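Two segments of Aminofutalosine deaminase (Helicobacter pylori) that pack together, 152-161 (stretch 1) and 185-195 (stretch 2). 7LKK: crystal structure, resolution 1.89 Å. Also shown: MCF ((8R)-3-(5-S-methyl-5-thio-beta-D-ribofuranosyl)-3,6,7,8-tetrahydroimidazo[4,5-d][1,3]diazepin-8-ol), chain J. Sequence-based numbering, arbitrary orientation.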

# COMPACT_ATOMS: atom_id res chain seq x y z
N ASN A 152 -10.59 3.73 -23.95
CA ASN A 152 -9.79 3.17 -25.04
C ASN A 152 -9.34 1.77 -24.64
O ASN A 152 -8.79 1.58 -23.55
CB ASN A 152 -8.58 4.06 -25.34
CG ASN A 152 -8.96 5.48 -25.67
OD1 ASN A 152 -9.73 5.73 -26.60
ND2 ASN A 152 -8.42 6.43 -24.91
N ALA A 153 -9.57 0.80 -25.52
CA ALA A 153 -9.32 -0.59 -25.18
C ALA A 153 -8.41 -1.24 -26.22
O ALA A 153 -8.70 -1.18 -27.42
CB ALA A 153 -10.62 -1.38 -25.06
N VAL A 154 -7.32 -1.84 -25.76
CA VAL A 154 -6.52 -2.76 -26.55
C VAL A 154 -6.72 -4.14 -25.94
O VAL A 154 -6.19 -4.44 -24.86
CB VAL A 154 -5.04 -2.37 -26.56
CG1 VAL A 154 -4.24 -3.39 -27.37
CG2 VAL A 154 -4.86 -0.98 -27.14
N VAL A 155 -7.48 -4.99 -26.62
CA VAL A 155 -7.84 -6.30 -26.09
C VAL A 155 -6.84 -7.32 -26.64
O VAL A 155 -6.78 -7.57 -27.84
CB VAL A 155 -9.28 -6.69 -26.44
CG1 VAL A 155 -9.54 -8.15 -26.09
CG2 VAL A 155 -10.26 -5.79 -25.71
N PHE A 156 -6.05 -7.90 -25.74
CA PHE A 156 -5.10 -8.95 -26.07
C PHE A 156 -5.80 -10.29 -25.90
O PHE A 156 -6.01 -10.76 -24.78
CB PHE A 156 -3.86 -8.88 -25.18
CG PHE A 156 -3.04 -7.63 -25.35
CD1 PHE A 156 -3.39 -6.46 -24.68
CD2 PHE A 156 -1.91 -7.63 -26.14
CE1 PHE A 156 -2.63 -5.31 -24.83
CE2 PHE A 156 -1.14 -6.48 -26.29
CZ PHE A 156 -1.51 -5.33 -25.63
N LEU A 157 -6.18 -10.91 -27.01
CA LEU A 157 -6.70 -12.28 -26.96
C LEU A 157 -5.56 -13.22 -26.62
O LEU A 157 -4.63 -13.39 -27.41
CB LEU A 157 -7.35 -12.67 -28.29
CG LEU A 157 -7.97 -14.07 -28.31
CD1 LEU A 157 -9.06 -14.19 -27.25
CD2 LEU A 157 -8.50 -14.42 -29.68
N GLU A 158 -5.63 -13.83 -25.44
CA GLU A 158 -4.51 -14.58 -24.88
C GLU A 158 -4.67 -16.06 -25.16
O GLU A 158 -5.72 -16.65 -24.85
CB GLU A 158 -4.41 -14.33 -23.37
CG GLU A 158 -3.37 -15.18 -22.68
CD GLU A 158 -3.33 -14.92 -21.19
OE1 GLU A 158 -4.29 -15.33 -20.49
OE2 GLU A 158 -2.35 -14.31 -20.71
N PHE A 159 -3.62 -16.67 -25.71
CA PHE A 159 -3.65 -18.08 -26.06
C PHE A 159 -3.10 -18.93 -24.92
O PHE A 159 -2.06 -18.60 -24.34
CB PHE A 159 -2.85 -18.33 -27.34
CG PHE A 159 -2.85 -19.77 -27.77
CD1 PHE A 159 -3.91 -20.29 -28.48
CD2 PHE A 159 -1.79 -20.60 -27.44
CE1 PHE A 159 -3.91 -21.62 -28.87
CE2 PHE A 159 -1.79 -21.92 -27.82
CZ PHE A 159 -2.85 -22.43 -28.54
N LEU A 160 -3.80 -20.02 -24.61
CA LEU A 160 -3.36 -21.02 -23.65
C LEU A 160 -3.32 -22.38 -24.34
O LEU A 160 -4.23 -22.72 -25.09
CB LEU A 160 -4.31 -21.09 -22.44
CG LEU A 160 -4.22 -20.08 -21.29
CD1 LEU A 160 -2.99 -20.35 -20.44
CD2 LEU A 160 -4.25 -18.64 -21.77
N GLY A 161 -2.26 -23.15 -24.09
CA GLY A 161 -2.18 -24.48 -24.66
C GLY A 161 -0.79 -25.08 -24.69
O GLY A 161 0.07 -24.64 -25.46
N GLN A 185 -12.58 2.90 -33.52
CA GLN A 185 -11.66 3.93 -33.07
C GLN A 185 -11.30 3.79 -31.59
O GLN A 185 -10.31 4.39 -31.15
CB GLN A 185 -12.26 5.31 -33.32
CG GLN A 185 -12.27 5.71 -34.79
CD GLN A 185 -13.28 6.80 -35.08
OE1 GLN A 185 -13.33 7.82 -34.39
NE2 GLN A 185 -14.09 6.60 -36.12
N LYS A 186 -12.08 3.03 -30.82
CA LYS A 186 -11.82 2.82 -29.41
C LYS A 186 -11.35 1.41 -29.06
O LYS A 186 -10.97 1.17 -27.91
CB LYS A 186 -13.08 3.14 -28.58
CG LYS A 186 -13.45 4.61 -28.56
CD LYS A 186 -14.10 5.00 -27.24
CE LYS A 186 -15.49 4.40 -27.11
NZ LYS A 186 -16.49 5.16 -27.91
N LEU A 187 -11.37 0.48 -30.01
CA LEU A 187 -11.01 -0.91 -29.75
C LEU A 187 -9.95 -1.35 -30.75
O LEU A 187 -10.20 -1.34 -31.96
CB LEU A 187 -12.23 -1.83 -29.83
CG LEU A 187 -11.94 -3.29 -29.50
CD1 LEU A 187 -11.20 -3.39 -28.18
CD2 LEU A 187 -13.21 -4.12 -29.46
N LYS A 188 -8.78 -1.73 -30.24
CA LYS A 188 -7.72 -2.32 -31.03
C LYS A 188 -7.56 -3.78 -30.64
O LYS A 188 -7.48 -4.10 -29.45
CB LYS A 188 -6.40 -1.56 -30.84
CG LYS A 188 -5.20 -2.23 -31.48
CD LYS A 188 -4.08 -1.24 -31.77
CE LYS A 188 -3.65 -0.51 -30.51
NZ LYS A 188 -2.60 0.51 -30.78
N ALA A 189 -7.52 -4.66 -31.63
CA ALA A 189 -7.34 -6.08 -31.38
C ALA A 189 -5.86 -6.43 -31.31
O ALA A 189 -5.06 -5.96 -32.13
CB ALA A 189 -8.03 -6.91 -32.47
N ALA A 190 -5.51 -7.25 -30.33
CA ALA A 190 -4.13 -7.68 -30.12
C ALA A 190 -4.14 -9.13 -29.67
O ALA A 190 -5.19 -9.74 -29.47
CB ALA A 190 -3.42 -6.77 -29.11
N LEU A 191 -2.94 -9.69 -29.49
CA LEU A 191 -2.77 -11.10 -29.19
C LEU A 191 -1.79 -11.27 -28.04
O LEU A 191 -0.94 -10.41 -27.79
CB LEU A 191 -2.29 -11.88 -30.42
CG LEU A 191 -3.32 -12.06 -31.53
CD1 LEU A 191 -2.65 -12.25 -32.87
CD2 LEU A 191 -4.24 -13.22 -31.21
N ALA A 192 -1.91 -12.40 -27.34
CA ALA A 192 -1.05 -12.67 -26.20
C ALA A 192 -0.69 -14.14 -26.15
O ALA A 192 -1.53 -15.01 -26.41
CB ALA A 192 -1.70 -12.24 -24.89
N VAL A 193 0.57 -14.41 -25.80
CA VAL A 193 1.03 -15.74 -25.42
C VAL A 193 1.10 -15.76 -23.90
O VAL A 193 1.73 -14.89 -23.30
CB VAL A 193 2.40 -16.05 -26.03
CG1 VAL A 193 2.89 -17.42 -25.60
CG2 VAL A 193 2.35 -15.94 -27.56
N HIS A 194 0.43 -16.73 -23.27
CA HIS A 194 0.25 -16.66 -21.83
C HIS A 194 1.60 -16.66 -21.10
O HIS A 194 1.94 -15.69 -20.41
CB HIS A 194 -0.61 -17.81 -21.32
CG HIS A 194 -0.76 -17.81 -19.83
ND1 HIS A 194 -0.07 -18.67 -19.01
CD2 HIS A 194 -1.50 -17.02 -19.01
CE1 HIS A 194 -0.38 -18.42 -17.75
NE2 HIS A 194 -1.25 -17.43 -17.72
N ALA A 195 2.37 -17.73 -21.24
CA ALA A 195 3.58 -17.89 -20.44
C ALA A 195 4.42 -19.00 -21.06
O ALA A 195 3.92 -19.80 -21.85
CB ALA A 195 3.23 -18.22 -18.98
O8 MCF J . -0.83 -12.16 -14.84
C8 MCF J . -1.51 -12.63 -13.70
C7 MCF J . -0.70 -13.64 -12.90
N6 MCF J . 0.16 -14.42 -13.77
C5 MCF J . -0.40 -15.04 -14.95
N4 MCF J . -1.79 -14.96 -15.38
C10 MCF J . -3.01 -14.31 -14.84
C9 MCF J . -2.91 -13.19 -14.04
N1 MCF J . -4.14 -12.83 -13.70
C2 MCF J . -5.02 -13.66 -14.26
N3 MCF J . -4.32 -14.56 -14.96
C1S MCF J . -4.97 -15.68 -15.72
C2S MCF J . -4.35 -15.92 -17.12
O2S MCF J . -4.91 -15.08 -18.04
O4S MCF J . -4.78 -16.79 -15.11
C4S MCF J . -4.85 -17.94 -16.24
C3S MCF J . -4.76 -17.36 -17.40
O3S MCF J . -6.10 -17.39 -18.08
C5S MCF J . -3.70 -18.91 -16.04
S5S MCF J . -4.20 -20.57 -16.61
C6S MCF J . -2.71 -21.56 -16.90
O HOH W 1 -0.25 -13.01 -21.70

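The two segments lie side by side as parallel strands, 152-159 and 187-193, and the contact is held chiefly by an unbroken ladder of backbone hydrogen bonds. Odd-numbered residues of the first strand supply both their amide and their carbonyl, so each is clasped between two residues of the second segment, as the parallel arrangement requires. Ala153 N donates to Lys186 O (2.8 Å) and Ala153 O accepts from Lys188 N (2.9 Å). The pattern repeats at Val155, whose N reaches Lys188 O at 3.0 Å and whose O receives Ala190 N at 2.8 Å, and again at Leu157, with N to Ala190 O and O from Ala192 N both at 2.9 Å. Phe159 N to Ala192 O is short and nearly straight (2.8 Å, N-H...acceptor angle 168°), whereas the last rung, His194 N to Phe159 O, has lengthened to 3.3 Å, where both segments leave their strands.

Five of these carbonyls also receive CA-H...O contacts, among them Leu187 CA to Ala153 O and Val154 CA to Lys188 O, each at 3.3 Å. These come with the close alignment of the backbones and supplement the amide bonds.

Beyond the ladder, the polar contacts gather around Glu158 and His194 at the bound ligand. Glu158 extends from the strand with chi1 and chi2 both t, and its OE1 accepts a short hydrogen bond from O2S of MCF (2.5 Å). Its other oxygen, OE2, lies near the plane of the His194 ring, 3.3 Å from CD2; this is an edge contact with a carbon. A water donates to Glu158 OE2 (2.7 Å) and to Val193 O (3.2 Å), linking the carboxylate to the backbone of the neighbouring strand. His194 NE2 makes a weak hydrogen bond to MCF N4 at 3.4 Å, so residues from both segments bind the same ligand.

Leu160 completes this end of the contact. Its CD1 sits over one face of the His194 imidazole, 3.8 Å from the ring centroid in a CH-pi contact, and the same methyl lies 3.8 Å from MCF C6S.

Side chains alternate between the two faces of the sheet. On the face bearing Val154, Phe156 and Glu158, Ala190 and Ala192 pack their methyls directly against larger neighbours. Ala190 CB lies over the Phe156 ring, 3.8 Å from its centroid, and also meets Val154 CG1 at 3.9 Å; Leu191 O approaches the edge of that ring, 3.4 Å from CD2. Ala192 CB touches both Phe156 CB (4.0 Å) and Glu158 CB (3.7 Å). Nearer the start of the strands, Lys188 CE lies 3.6 Å from Val154 CG2.

On the other face, Leu187 CD1 touches both Ala153 CB (3.8 Å) and Val155 CG2 (3.6 Å). Packing there is looser beyond Val155: Leu157 CB and Leu191 CD2 are 4.3 Å apart. Together the segments bury 821 Å².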